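Local coordinates for pectinesterase 1 (Solanum lycopersicum, PDB 1XG2), which removes methyl esters from the pectin of plant cell walls, releasing methanol, and may prepare fruit walls for softening during ripening, at residues E20-A25 / S50-L55. Numbering follows the deposited sequence.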
# COMPACT_ATOMS: atom_id res chain seq x y z
N GLU A 20 4.75 10.43 21.81
CA GLU A 20 4.61 10.03 23.21
C GLU A 20 3.26 9.36 23.48
O GLU A 20 3.18 8.36 24.19
CB GLU A 20 4.72 11.24 24.13
CG GLU A 20 6.08 11.90 24.24
CD GLU A 20 5.97 13.24 24.96
OE1 GLU A 20 5.95 13.23 26.21
OE2 GLU A 20 5.86 14.30 24.29
N ALA A 21 2.20 9.93 22.92
CA ALA A 21 0.86 9.37 23.08
C ALA A 21 0.73 7.99 22.46
O ALA A 21 0.12 7.09 23.04
CB ALA A 21 -0.19 10.32 22.51
N VAL A 22 1.32 7.80 21.28
CA VAL A 22 1.28 6.51 20.63
C VAL A 22 2.02 5.46 21.47
O VAL A 22 1.51 4.37 21.68
CB VAL A 22 1.86 6.57 19.20
CG1 VAL A 22 2.00 5.17 18.62
CG2 VAL A 22 0.97 7.44 18.32
N ALA A 23 3.22 5.80 21.96
CA ALA A 23 3.98 4.89 22.82
C ALA A 23 3.22 4.47 24.09
O ALA A 23 3.30 3.32 24.50
CB ALA A 23 5.33 5.53 23.19
N ALA A 24 2.47 5.39 24.67
CA ALA A 24 1.72 5.12 25.90
C ALA A 24 0.39 4.43 25.63
O ALA A 24 -0.28 3.99 26.56
CB ALA A 24 1.47 6.41 26.66
N ALA A 25 -0.02 4.35 24.37
CA ALA A 25 -1.27 3.66 24.03
C ALA A 25 -1.10 2.17 24.32
O ALA A 25 -0.00 1.65 24.24
CB ALA A 25 -1.62 3.89 22.58
N SER A 50 3.02 -2.53 14.66
CA SER A 50 2.07 -3.61 14.50
C SER A 50 1.36 -3.95 15.79
O SER A 50 0.21 -4.38 15.78
CB SER A 50 2.75 -4.86 13.90
OG SER A 50 3.75 -5.38 14.75
N ASN A 51 2.02 -3.71 16.92
CA ASN A 51 1.42 -3.99 18.23
C ASN A 51 0.40 -2.92 18.66
O ASN A 51 -0.41 -3.16 19.55
CB ASN A 51 2.49 -4.18 19.32
CG ASN A 51 3.49 -3.03 19.40
OD1 ASN A 51 4.25 -2.81 18.46
ND2 ASN A 51 3.45 -2.27 20.49
N LYS A 52 0.44 -1.75 18.03
CA LYS A 52 -0.49 -0.66 18.33
C LYS A 52 -1.72 -0.80 17.47
O LYS A 52 -1.86 -0.15 16.43
CB LYS A 52 0.18 0.69 18.10
CG LYS A 52 1.40 0.97 18.97
CD LYS A 52 1.11 0.90 20.48
CE LYS A 52 2.38 1.23 21.30
NZ LYS A 52 2.16 1.03 22.76
N MET A 53 -2.63 -1.66 17.92
CA MET A 53 -3.82 -2.06 17.19
C MET A 53 -5.03 -1.19 17.57
O MET A 53 -5.16 -0.73 18.69
CB MET A 53 -4.12 -3.52 17.50
CG MET A 53 -3.13 -4.48 16.82
SD MET A 53 -3.22 -6.14 17.50
CE MET A 53 -4.87 -6.56 16.93
N ASN A 54 -5.91 -1.00 16.60
CA ASN A 54 -7.18 -0.32 16.84
C ASN A 54 -6.99 1.09 17.40
O ASN A 54 -7.78 1.55 18.23
CB ASN A 54 -8.07 -1.17 17.76
CG ASN A 54 -8.49 -2.47 17.12
OD1 ASN A 54 -8.98 -2.48 15.99
ND2 ASN A 54 -8.29 -3.58 17.83
N LEU A 55 -5.94 1.76 16.93
CA LEU A 55 -5.62 3.11 17.35
C LEU A 55 -6.29 4.09 16.40
O LEU A 55 -6.15 3.95 15.19
CB LEU A 55 -4.11 3.35 17.29
CG LEU A 55 -3.35 3.76 18.54
CD1 LEU A 55 -1.96 4.26 18.16
CD2 LEU A 55 -4.10 4.83 19.34
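Lys52 reaches from the turn after strand 46-48 to the C-terminal end of helix 18-24, where its ammonium meets the carbonyls of Ala23, in the last turn, and of Ala25, just beyond it. NZ donates to Ala25 O at 2.7 Å, nearer to the C=O line than the second bond (149° at the oxygen) and moderately above the carbonyl plane. That second bond, from NZ to Ala23 O at 3.1 Å, is more bent, with NZ standing well above the carbonyl's plane. Outside the two segments, Asp27 OD1 forms a salt bridge with NZ and also takes a hydrogen bond from Asn51 ND2, so the buried ammonium has three oxygen partners, and the negative end of the helix dipole would probably favour its charge further. Val22 O, already the acceptor for Ala25 N, has Lys52 CE packed 3.3 Å away. A bend at chi2 (-58°) followed by an extended tail brings NZ to this spot. A methionine here would lose both carbonyl bonds and would probably leave the helix end less firmly tied to the turn. Beside the polar cluster, Leu55 CD1 meets Val22 CG1 at 4.1 Å, the side chains crossing obliquely, while CD2 rests on Ala25 CB. In this C-terminal pectinesterase domain, helix 18-24 closes over the N-terminal end of the parallel beta-helix: Ala21 packs on Ile35 of strand 33-37, and Ala25 and Leu55, which opens strand 55-59, on Tyr33.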